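Local coordinates for protein phosphoserine aminotransferase (Bacillus alcalophilus, PDB 1W23) that catalyses the reversible, pyridoxal-phosphate-dependent transfer of an amino group between glutamate and 3-phosphohydroxypyruvate, making phosphoserine in serine biosynthesis, at residues 119-122 and 126-129; 152-157 and 328-333; 276-281 and 299-304. All blocks are in the same frame, centred on the assembly; numbering follows the deposited sequence.

Contact 1 comes first along the chain and closes a short local loop, folding 126-129 back on the end of strand 115-121 at the margin of the large mixed sheet. Contact 2 opens after it, so the two are in series, yet they touch where Tyr127 and Ser126 pack on Tyr154 and Gln128 on Thr156. Contact 2 spans 170 residues, joining 152-157, whose first residue binds the cofactor, to the loop 328-333 before strand 333-336. Contact 3 is nested inside that span and lays helix 259-279 on strand 298-302. Contacts 2 and 3 also touch: Cys333 N is hydrogen-bonded to Phe301 O, and Thr300 OG1 to Tyr154 O.

Contact 1: residues 119-122 and 126-129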
ATOM      1  N   ALA A 119       0.848  29.502  11.019  1.00 11.89           N
ATOM      2  CA  ALA A 119      -0.281  30.284  11.485  1.00 11.99           C
ATOM      3  C   ALA A 119      -0.280  30.395  13.017  1.00 12.31           C
ATOM      4  O   ALA A 119      -0.719  31.414  13.575  1.00 13.94           O
ATOM      5  CB  ALA A 119      -1.581  29.654  11.044  1.00 13.25           C
ATOM      6  N   ALA A 120       0.145  29.335  13.689  1.00 12.27           N
ATOM      7  CA  ALA A 120       0.160  29.275  15.154  1.00 12.23           C
ATOM      8  C   ALA A 120       0.980  28.019  15.502  1.00 12.40           C
ATOM      9  O   ALA A 120       1.114  27.092  14.679  1.00 11.36           O
ATOM     10  CB  ALA A 120      -1.205  29.234  15.739  1.00 14.51           C
ATOM     11  N   SER A 121       1.519  27.996  16.733  1.00 12.83           N
ATOM     12  CA  SER A 121       2.405  26.944  17.133  1.00 12.91           C
ATOM     13  C   SER A 121       2.526  26.877  18.644  1.00 13.06           C
ATOM     14  O   SER A 121       2.578  27.925  19.291  1.00 17.23           O
ATOM     15  CB  SER A 121       3.808  27.192  16.580  1.00 13.88           C
ATOM     16  OG  SER A 121       4.695  26.183  17.008  1.00 13.97           O
ATOM     17  N   THR A 122       2.598  25.673  19.171  1.00 12.07           N
ATOM     18  CA  THR A 122       2.950  25.474  20.577  1.00 12.61           C
ATOM     19  C   THR A 122       4.292  24.758  20.769  1.00 12.87           C
ATOM     20  O   THR A 122       4.593  24.206  21.821  1.00 14.13           O
ATOM     21  CB  THR A 122       1.793  24.780  21.360  1.00 13.12           C
ATOM     22  OG1 THR A 122       1.444  23.576  20.683  1.00 13.00           O
ATOM     23  CG2 THR A 122       0.560  25.687  21.445  1.00 14.29           C
ATOM     24  N   SER A 126       6.882  22.810  23.977  1.00 16.23           N
ATOM     25  CA  SER A 126       6.918  21.376  23.808  1.00 14.68           C
ATOM     26  C   SER A 126       5.549  20.798  23.546  1.00 13.16           C
ATOM     27  O   SER A 126       5.259  19.671  23.966  1.00 13.49           O
ATOM     28  CB  SER A 126       7.605  20.629  24.998  1.00 18.83           C
ATOM     29  OG  SER A 126       8.957  21.158  25.115  1.00 30.64           O
ATOM     30  N   TYR A 127       4.718  21.526  22.835  1.00 11.95           N
ATOM     31  CA  TYR A 127       3.477  20.941  22.307  1.00 12.20           C
ATOM     32  C   TYR A 127       2.597  20.333  23.410  1.00 11.82           C
ATOM     33  O   TYR A 127       2.112  19.208  23.297  1.00 15.68           O
ATOM     34  CB  TYR A 127       3.802  19.944  21.207  1.00 12.10           C
ATOM     35  CG  TYR A 127       4.443  20.518  19.953  1.00 11.16           C
ATOM     36  CD1 TYR A 127       5.640  20.009  19.445  1.00 11.75           C
ATOM     37  CD2 TYR A 127       3.831  21.543  19.236  1.00 11.65           C
ATOM     38  CE1 TYR A 127       6.230  20.498  18.297  1.00 11.91           C
ATOM     39  CE2 TYR A 127       4.388  22.022  18.047  1.00 11.42           C
ATOM     40  CZ  TYR A 127       5.598  21.498  17.581  1.00 11.56           C
ATOM     41  OH  TYR A 127       6.095  22.014  16.413  1.00 12.51           O
ATOM     42  N   GLN A 128       2.382  21.117  24.470  1.00 12.26           N
ATOM     43  CA  GLN A 128       1.506  20.668  25.561  1.00 12.30           C
ATOM     44  C   GLN A 128       0.059  20.994  25.308  1.00 12.21           C
ATOM     45  O   GLN A 128      -0.815  20.552  26.071  1.00 12.58           O
ATOM     46  CB  GLN A 128       1.923  21.303  26.888  1.00 14.12           C
ATOM     47  CG  GLN A 128       3.288  20.868  27.352  1.00 14.47           C
ATOM     48  CD  GLN A 128       3.746  21.605  28.602  1.00 18.50           C
ATOM     49  OE1 GLN A 128       3.094  21.514  29.635  1.00 29.50           O
ATOM     50  NE2 GLN A 128       4.870  22.258  28.548  1.00 26.88           N
ATOM     51  N   SER A 129      -0.284  21.785  24.300  1.00 12.62           N
ATOM     52  CA  SER A 129      -1.649  22.263  24.074  1.00 12.09           C
ATOM     53  C   SER A 129      -1.897  22.587  22.608  1.00 11.62           C
ATOM     54  O   SER A 129      -1.004  22.740  21.791  1.00 13.51           O
ATOM     55  CB  SER A 129      -1.911  23.516  24.909  1.00 14.75           C
ATOM     56  OG  SER A 129      -1.182  24.633  24.469  1.00 16.33           O
TER
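Thr122 and the segment 126-129 are held together by two hydrogen bonds. In one, the hydroxyl OG1 of Thr122 donates to the backbone oxygen O of Ser129 over 2.8 Å, lying in the carbonyl plane with a C=O...donor angle of 160°. In the other, Tyr127 N gives its hydrogen to Thr122 O at 2.9 Å, from above the carbonyl plane. This second bond, from residue i+5 back to residue i, closes a six-residue pi-turn just after strand 115-121, an outermost strand of the mixed sheet in this fold-type-I aminotransferase. Ser126 and Tyr127 both have positive phi, which helps turn the chain back on itself.

Both branches of the threonine touch Ser129, OG1 by the hydrogen bond and CG2 by packing. OG1 sits between the backbone N and the carbonyl carbon (chi1 54°), aimed at Ser129 O, while CG2 lies 3.4 Å from that same Ser129 O. A valine here would probably leave Ser129 O without its side-chain donor and the chain at Ser129 less firmly fixed to the strand end.

Farther out, the Tyr127 ring reaches back along the strand, crossing the threonine side chain at a slant. Thr122 OG1 comes to the ring edge, near its plane, 3.5 Å from Tyr127 CD2. The ring then runs on beside Leu98 of strand 93-98, and its phenolic OH is hydrogen-bonded to Glu104. Ser121 OG, itself bonded to Lys123 N, approaches the same ring obliquely. His288 NE2 is hydrogen-bonded to Ser126 O. The packing ends at the Ser129 hydroxyl, whose OG lies 3.6 Å from Thr122 CG2.

Contact 2: residues 152-157 and 328-333. With PLP (pyridoxal-5'-phosphate), chain J.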
ATOM      1  N   THR A 152      -0.194  12.587  17.639  1.00  8.77           N
ATOM      2  CA  THR A 152      -0.029  11.214  18.140  1.00  8.55           C
ATOM      3  C   THR A 152       1.130  11.081  19.114  1.00  8.74           C
ATOM      4  O   THR A 152       1.078  10.247  20.036  1.00  9.37           O
ATOM      5  CB  THR A 152       0.210  10.276  16.910  1.00  8.99           C
ATOM      6  OG1 THR A 152      -0.605  10.770  15.833  1.00  8.92           O
ATOM      7  CG2 THR A 152      -0.144   8.828  17.223  1.00  9.41           C
ATOM      8  N   ILE A 153       2.226  11.812  18.855  1.00  9.20           N
ATOM      9  CA  ILE A 153       3.428  11.706  19.690  1.00  9.30           C
ATOM     10  C   ILE A 153       3.316  12.414  21.007  1.00  9.30           C
ATOM     11  O   ILE A 153       3.874  11.985  22.039  1.00 10.41           O
ATOM     12  CB  ILE A 153       4.668  12.160  18.876  1.00 10.06           C
ATOM     13  CG1 ILE A 153       4.972  11.093  17.810  1.00 10.80           C
ATOM     14  CG2 ILE A 153       5.865  12.455  19.768  1.00 11.71           C
ATOM     15  CD1 ILE A 153       5.885  11.508  16.679  1.00 13.29           C
ATOM     16  N   TYR A 154       2.601  13.543  21.007  1.00  9.37           N
ATOM     17  CA  TYR A 154       2.479  14.438  22.178  1.00 10.02           C
ATOM     18  C   TYR A 154       1.220  14.207  22.984  1.00 10.11           C
ATOM     19  O   TYR A 154       1.141  14.674  24.135  1.00 11.53           O
ATOM     20  CB  TYR A 154       2.598  15.911  21.719  1.00 10.79           C
ATOM     21  CG  TYR A 154       4.055  16.194  21.363  1.00 10.92           C
ATOM     22  CD1 TYR A 154       4.505  16.111  20.075  1.00 10.85           C
ATOM     23  CD2 TYR A 154       4.955  16.481  22.349  1.00 12.76           C
ATOM     24  CE1 TYR A 154       5.853  16.337  19.771  1.00 12.78           C
ATOM     25  CE2 TYR A 154       6.295  16.720  22.051  1.00 13.41           C
ATOM     26  CZ  TYR A 154       6.722  16.652  20.752  1.00 12.26           C
ATOM     27  OH  TYR A 154       8.070  16.871  20.445  1.00 15.23           O
ATOM     28  N   GLY A 155       0.223  13.503  22.477  1.00  9.47           N
ATOM     29  CA  GLY A 155      -0.981  13.199  23.263  1.00  9.97           C
ATOM     30  C   GLY A 155      -1.920  14.369  23.438  1.00  8.93           C
ATOM     31  O   GLY A 155      -2.616  14.447  24.469  1.00  9.47           O
ATOM     32  N   THR A 156      -2.006  15.255  22.464  1.00  9.26           N
ATOM     33  CA  THR A 156      -2.931  16.380  22.468  1.00  9.57           C
ATOM     34  C   THR A 156      -3.884  16.277  21.277  1.00  8.95           C
ATOM     35  O   THR A 156      -3.568  15.618  20.275  1.00  9.67           O
ATOM     36  CB  THR A 156      -2.177  17.728  22.408  1.00  9.67           C
ATOM     37  OG1 THR A 156      -1.492  17.741  21.157  1.00 10.06           O
ATOM     38  CG2 THR A 156      -1.220  17.923  23.559  1.00 11.15           C
ATOM     39  N   GLN A 157      -5.039  16.942  21.387  1.00  9.01           N
ATOM     40  CA  GLN A 157      -6.079  16.795  20.377  1.00  8.94           C
ATOM     41  C   GLN A 157      -6.963  18.025  20.343  1.00  9.12           C
ATOM     42  O   GLN A 157      -7.328  18.578  21.397  1.00 10.00           O
ATOM     43  CB  GLN A 157      -6.928  15.553  20.751  1.00  9.81           C
ATOM     44  CG  GLN A 157      -8.019  15.165  19.812  1.00  9.39           C
ATOM     45  CD  GLN A 157      -8.780  13.946  20.272  1.00  9.37           C
ATOM     46  OE1 GLN A 157      -8.837  13.639  21.484  1.00  9.48           O
ATOM     47  NE2 GLN A 157      -9.387  13.199  19.313  1.00  9.38           N
ATOM     48  N   ARG A 328      10.224   7.415  20.241  1.00 18.37           N
ATOM     49  CA  ARG A 328      11.616   7.536  20.431  1.00 21.35           C
ATOM     50  C   ARG A 328      12.085   8.981  20.534  1.00 20.69           C
ATOM     51  O   ARG A 328      13.054   9.334  21.193  1.00 26.44           O
ATOM     52  CB  ARG A 328      12.360   6.859  19.254  1.00 27.05           C
ATOM     53  CG  ARG A 328      12.247   7.746  18.011  1.00 46.22           C
ATOM     54  CD  ARG A 328      12.560   7.047  16.724  1.00 64.34           C
ATOM     55  NE  ARG A 328      12.188   7.644  15.468  1.00 71.21           N
ATOM     56  CZ  ARG A 328      12.021   8.818  14.897  1.00 81.49           C
ATOM     57  NH1 ARG A 328      12.217   9.956  15.577  1.00 95.64           N
ATOM     58  NH2 ARG A 328      11.645   8.903  13.612  1.00 95.35           N
ATOM     59  N   SER A 329      11.390   9.909  19.893  1.00 18.64           N
ATOM     60  CA  SER A 329      11.763  11.317  19.888  1.00 18.91           C
ATOM     61  C   SER A 329      11.482  12.025  21.212  1.00 18.12           C
ATOM     62  O   SER A 329      12.034  13.101  21.470  1.00 21.47           O
ATOM     63  CB  SER A 329      11.035  12.115  18.783  1.00 18.41           C
ATOM     64  OG  SER A 329       9.631  12.129  19.004  1.00 18.81           O
ATOM     65  N   VAL A 330      10.599  11.496  22.048  1.00 16.90           N
ATOM     66  CA  VAL A 330      10.215  12.134  23.288  1.00 16.17           C
ATOM     67  C   VAL A 330      10.346  11.277  24.561  1.00 15.76           C
ATOM     68  O   VAL A 330      10.340  11.784  25.670  1.00 17.79           O
ATOM     69  CB  VAL A 330       8.760  12.675  23.272  1.00 16.13           C
ATOM     70  CG1 VAL A 330       8.594  13.748  22.197  1.00 18.32           C
ATOM     71  CG2 VAL A 330       7.735  11.577  23.090  1.00 15.32           C
ATOM     72  N   GLY A 331      10.482   9.964  24.436  1.00 15.92           N
ATOM     73  CA  GLY A 331      10.597   9.206  25.665  1.00 16.71           C
ATOM     74  C   GLY A 331       9.278   9.130  26.418  1.00 14.27           C
ATOM     75  O   GLY A 331       8.189   9.297  25.924  1.00 14.55           O
ATOM     76  N   GLY A 332       9.408   8.819  27.737  1.00 15.22           N
ATOM     77  CA  GLY A 332       8.292   8.564  28.594  1.00 13.48           C
ATOM     78  C   GLY A 332       7.442   7.400  28.119  1.00 12.11           C
ATOM     79  O   GLY A 332       7.948   6.407  27.574  1.00 12.08           O
ATOM     80  N   CYS A 333       6.129   7.506  28.361  1.00 10.97           N
ATOM     81  CA  CYS A 333       5.175   6.445  28.146  1.00 10.39           C
ATOM     82  C   CYS A 333       4.046   6.956  27.244  1.00  9.11           C
ATOM     83  O   CYS A 333       3.711   8.159  27.290  1.00 10.12           O
ATOM     84  CB  CYS A 333       4.557   5.966  29.466  1.00 11.06           C
ATOM     85  SG  CYS A 333       5.806   5.534  30.707  1.00 12.63           S
TER
HETATM   86  N1  PLP J1367       0.281  11.707  10.786  1.00  8.51           N
HETATM   87  C2  PLP J1367      -0.088  11.252  12.041  1.00  8.34           C
HETATM   88  C2A PLP J1367      -0.923  12.163  12.861  1.00 10.14           C
HETATM   89  C3  PLP J1367       0.315   9.995  12.463  1.00  9.86           C
HETATM   90  O3  PLP J1367      -0.056   9.554  13.643  1.00 11.51           O
HETATM   91  C4  PLP J1367       1.135   9.178  11.601  1.00 10.95           C
HETATM   92  C4A PLP J1367       1.499   7.806  12.044  1.00 21.32           C
HETATM   93  C5  PLP J1367       1.474   9.676  10.332  1.00  9.55           C
HETATM   94  C6  PLP J1367       1.055  10.945   9.967  1.00  8.90           C
HETATM   95  C5A PLP J1367       2.345   8.919   9.372  1.00 11.59           C
HETATM   96  O4P PLP J1367       1.525   7.893   8.701  1.00  9.59           O
HETATM   97  P   PLP J1367       2.244   6.864   7.656  1.00  8.60           P
HETATM   98  O1P PLP J1367       3.255   6.091   8.446  1.00  8.88           O
HETATM   99  O2P PLP J1367       2.886   7.715   6.572  1.00  9.14           O
HETATM  100  O3P PLP J1367       1.046   6.078   7.148  1.00 10.00           O
HETATM  101  O   HOH W   1       8.861  14.746  18.431  1.00 21.95           O
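The ring of Tyr154 and Val330 meet obliquely, with the methyl CG1 of Val330 lodged against the phenolic end, 3.6 Å from Tyr154 OH. Over one face, nearer its perimeter than its centre, Ile153 CG2 stands 3.8 Å from the ring plane. The rings of Tyr127 and His288 also meet this tyrosine, their planes inclined to its own by about 60° and 45°.

Ile153 CG2 is shared across the contact, since Val330 CG1 and Ser329 OG both lie 3.9 Å from it. That branch is anti to the isoleucine's backbone N, which turns it toward 328-333. Alongside this apolar patch a water bridges the segments, 3.0 Å from Tyr154 OH and 2.8 Å from Ser329 OG; the serine hydroxyl is also bonded to His327 ND1.

Thr152 OG1 shares a 2.6 Å hydrogen bond with the cofactor's O3 and another with Ser175 OG, so segment 152-157 starts in the pyridoxal-phosphate pocket, one residue before the contact made by Ile153. Trp102 of helix 101-111 packs on Thr152 and Ile153, while beyond Val330 the chain enters strand 333-336, where Cys333 pairs with Phe301 of strand 298-302 and rests on helix 306-318.

Contact 3: residues 276-281 and 299-304; sequences DTIDES and VTFNLR
Val299 puts its methyl CG1 3.9 Å from CD1 of Ile278, where the C-terminal end of helix 259-279 packs across a small three-stranded antiparallel sheet. This is the helix-on-sheet layering of the smaller, C-terminal domain of these aminotransferases, and it is purely apolar between the two segments. With chi1 at 180°, CG1 swings away from the valine's backbone N to meet the isoleucine methyl, and the isoleucine and valine side chains run antiparallel, one beside the other. Ile274, one turn earlier on the helix, also touches Val299.

Thr300 points away from the helix, and its OG1 is hydrogen-bonded to Tyr154 O. Phe301 returns to the helix side: its CB lies 4.0 Å from Ile278 CD1, and the same methyl stands obliquely to the ring, 4.2 Å from Phe301 CG. One methyl at the end of the isoleucine thus bridges two strand residues, carried there by an extended chi2 of 168°. Met353 of helix 343-359 touches both Ile278 and Phe301, and Phe312 of helix 306-318 also packs on the phenylalanine.

Just past the helix end, Ser281 OG is hydrogen-bonded to Tyr285 N, and the oxygen of Ile278 takes two donors from this one serine, Ser281 N at 3.1 Å and Ser281 OG at 2.7 Å.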
ATOM      1  N   ASP A 276      -7.830   9.495  35.045  1.00  9.45           N
ATOM      2  CA  ASP A 276      -8.120   9.530  36.482  1.00 10.56           C
ATOM      3  C   ASP A 276      -6.964   8.885  37.267  1.00 10.08           C
ATOM      4  O   ASP A 276      -6.625   9.344  38.375  1.00 10.62           O
ATOM      5  CB  ASP A 276      -9.440   8.841  36.777  1.00 12.42           C
ATOM      6  CG  ASP A 276     -10.667   9.603  36.466  1.00 13.80           C
ATOM      7  OD1 ASP A 276     -10.612  10.797  36.131  1.00 16.19           O
ATOM      8  OD2 ASP A 276     -11.776   9.017  36.610  1.00 17.87           O
ATOM      9  N   THR A 277      -6.397   7.815  36.724  1.00  9.98           N
ATOM     10  CA  THR A 277      -5.281   7.140  37.421  1.00 10.56           C
ATOM     11  C   THR A 277      -4.103   8.105  37.554  1.00 10.11           C
ATOM     12  O   THR A 277      -3.439   8.199  38.595  1.00 10.95           O
ATOM     13  CB  THR A 277      -4.874   5.880  36.697  1.00 10.71           C
ATOM     14  OG1 THR A 277      -6.021   5.004  36.523  1.00 10.78           O
ATOM     15  CG2 THR A 277      -3.848   5.081  37.446  1.00 12.24           C
ATOM     16  N   ILE A 278      -3.794   8.834  36.472  1.00  9.77           N
ATOM     17  CA  ILE A 278      -2.756   9.841  36.526  1.00  9.54           C
ATOM     18  C   ILE A 278      -3.078  10.914  37.556  1.00  9.43           C
ATOM     19  O   ILE A 278      -2.244  11.285  38.421  1.00  9.88           O
ATOM     20  CB  ILE A 278      -2.524  10.453  35.105  1.00  9.35           C
ATOM     21  CG1 ILE A 278      -1.933   9.389  34.164  1.00 10.14           C
ATOM     22  CG2 ILE A 278      -1.651  11.700  35.164  1.00 10.65           C
ATOM     23  CD1 ILE A 278      -1.945   9.834  32.687  1.00 11.07           C
ATOM     24  N   ASP A 279      -4.292  11.452  37.487  1.00  9.75           N
ATOM     25  CA  ASP A 279      -4.676  12.578  38.318  1.00 10.53           C
ATOM     26  C   ASP A 279      -4.742  12.207  39.793  1.00 10.75           C
ATOM     27  O   ASP A 279      -4.473  13.073  40.630  1.00 13.84           O
ATOM     28  CB  ASP A 279      -5.986  13.188  37.804  1.00 10.52           C
ATOM     29  CG  ASP A 279      -5.840  13.825  36.448  1.00 11.12           C
ATOM     30  OD1 ASP A 279      -4.705  14.146  36.034  1.00 12.01           O
ATOM     31  OD2 ASP A 279      -6.894  14.059  35.807  1.00 12.67           O
ATOM     32  N   GLU A 280      -5.060  10.952  40.110  1.00 10.47           N
ATOM     33  CA  GLU A 280      -5.148  10.454  41.485  1.00 11.14           C
ATOM     34  C   GLU A 280      -3.807  10.041  42.038  1.00 10.49           C
ATOM     35  O   GLU A 280      -3.704   9.610  43.207  1.00 11.71           O
ATOM     36  CB  GLU A 280      -6.113   9.254  41.515  1.00 14.75           C
ATOM     37  CG  GLU A 280      -7.595   9.529  41.235  1.00 17.09           C
ATOM     38  CD  GLU A 280      -8.410   8.301  40.832  1.00 24.99           C
ATOM     39  OE1 GLU A 280      -9.606   8.410  40.489  1.00 22.33           O
ATOM     40  OE2 GLU A 280      -7.881   7.145  40.806  1.00 22.64           O
ATOM     41  N   SER A 281      -2.722  10.128  41.267  1.00 10.12           N
ATOM     42  CA  SER A 281      -1.412   9.577  41.633  1.00  9.85           C
ATOM     43  C   SER A 281      -0.511  10.524  42.422  1.00  9.90           C
ATOM     44  O   SER A 281       0.656  10.187  42.695  1.00  9.96           O
ATOM     45  CB  SER A 281      -0.648   9.111  40.399  1.00  9.93           C
ATOM     46  OG  SER A 281      -0.075  10.211  39.664  1.00 10.55           O
ATOM     47  N   VAL A 299      -2.443   8.672  25.236  1.00  8.75           N
ATOM     48  CA  VAL A 299      -2.234   9.235  26.572  1.00  9.07           C
ATOM     49  C   VAL A 299      -0.749   9.201  26.884  1.00  8.70           C
ATOM     50  O   VAL A 299      -0.147   8.123  27.038  1.00  9.44           O
ATOM     51  CB  VAL A 299      -3.036   8.459  27.633  1.00  9.29           C
ATOM     52  CG1 VAL A 299      -2.783   9.082  28.994  1.00 11.52           C
ATOM     53  CG2 VAL A 299      -4.514   8.388  27.310  1.00 10.38           C
ATOM     54  N   THR A 300      -0.150  10.382  26.972  1.00  8.83           N
ATOM     55  CA  THR A 300       1.301  10.508  27.153  1.00  9.19           C
ATOM     56  C   THR A 300       1.633  10.921  28.581  1.00  9.35           C
ATOM     57  O   THR A 300       1.015  11.851  29.152  1.00  9.76           O
ATOM     58  CB  THR A 300       1.874  11.490  26.121  1.00  9.93           C
ATOM     59  OG1 THR A 300       1.148  12.710  26.224  1.00 10.16           O
ATOM     60  CG2 THR A 300       1.794  10.919  24.710  1.00  9.99           C
ATOM     61  N   PHE A 301       2.620  10.251  29.202  1.00  9.63           N
ATOM     62  CA  PHE A 301       2.927  10.564  30.593  1.00  9.80           C
ATOM     63  C   PHE A 301       4.354  10.087  30.912  1.00  9.75           C
ATOM     64  O   PHE A 301       4.938   9.273  30.222  1.00 10.71           O
ATOM     65  CB  PHE A 301       1.942   9.959  31.576  1.00  9.74           C
ATOM     66  CG  PHE A 301       1.809   8.449  31.539  1.00  9.81           C
ATOM     67  CD1 PHE A 301       2.520   7.673  32.468  1.00 10.87           C
ATOM     68  CD2 PHE A 301       1.022   7.790  30.624  1.00 10.91           C
ATOM     69  CE1 PHE A 301       2.430   6.288  32.476  1.00 12.08           C
ATOM     70  CE2 PHE A 301       0.907   6.394  30.666  1.00 12.52           C
ATOM     71  CZ  PHE A 301       1.612   5.668  31.595  1.00 11.67           C
ATOM     72  N   ASN A 302       4.868  10.641  32.017  1.00 10.15           N
ATOM     73  CA  ASN A 302       6.178  10.273  32.573  1.00 10.95           C
ATOM     74  C   ASN A 302       6.019   9.999  34.062  1.00  9.85           C
ATOM     75  O   ASN A 302       5.141  10.566  34.712  1.00 11.17           O
ATOM     76  CB  ASN A 302       7.216  11.415  32.397  1.00 13.53           C
ATOM     77  CG  ASN A 302       7.746  11.532  31.014  1.00 13.67           C
ATOM     78  OD1 ASN A 302       8.767  10.867  30.709  1.00 15.04           O
ATOM     79  ND2 ASN A 302       7.114  12.333  30.160  1.00 15.82           N
ATOM     80  N   LEU A 303       6.939   9.233  34.616  1.00 10.50           N
ATOM     81  CA  LEU A 303       7.141   9.100  36.050  1.00 10.80           C
ATOM     82  C   LEU A 303       8.109  10.195  36.485  1.00 11.70           C
ATOM     83  O   LEU A 303       8.519  11.045  35.694  1.00 12.20           O
ATOM     84  CB  LEU A 303       7.576   7.670  36.393  1.00 10.77           C
ATOM     85  CG  LEU A 303       6.467   6.609  36.314  1.00 10.80           C
ATOM     86  CD1 LEU A 303       6.048   6.257  34.885  1.00 11.48           C
ATOM     87  CD2 LEU A 303       6.910   5.348  37.066  1.00 12.60           C
ATOM     88  N   ARG A 304       8.509  10.235  37.776  1.00 12.73           N
ATOM     89  CA  ARG A 304       9.309  11.364  38.253  1.00 12.15           C
ATOM     90  C   ARG A 304      10.747  11.395  37.749  1.00 13.74           C
ATOM     91  O   ARG A 304      11.414  12.443  37.829  1.00 15.32           O
ATOM     92  CB  ARG A 304       9.339  11.392  39.795  1.00 12.46           C
ATOM     93  CG  ARG A 304       8.077  11.965  40.423  1.00 12.84           C
ATOM     94  CD  ARG A 304       8.270  12.288  41.919  1.00 13.05           C
ATOM     95  NE  ARG A 304       7.120  13.060  42.410  1.00 12.27           N
ATOM     96  CZ  ARG A 304       6.016  12.496  42.945  1.00 11.43           C
ATOM     97  NH1 ARG A 304       5.937  11.173  43.135  1.00 12.71           N
ATOM     98  NH2 ARG A 304       5.025  13.319  43.273  1.00 12.57           N
TER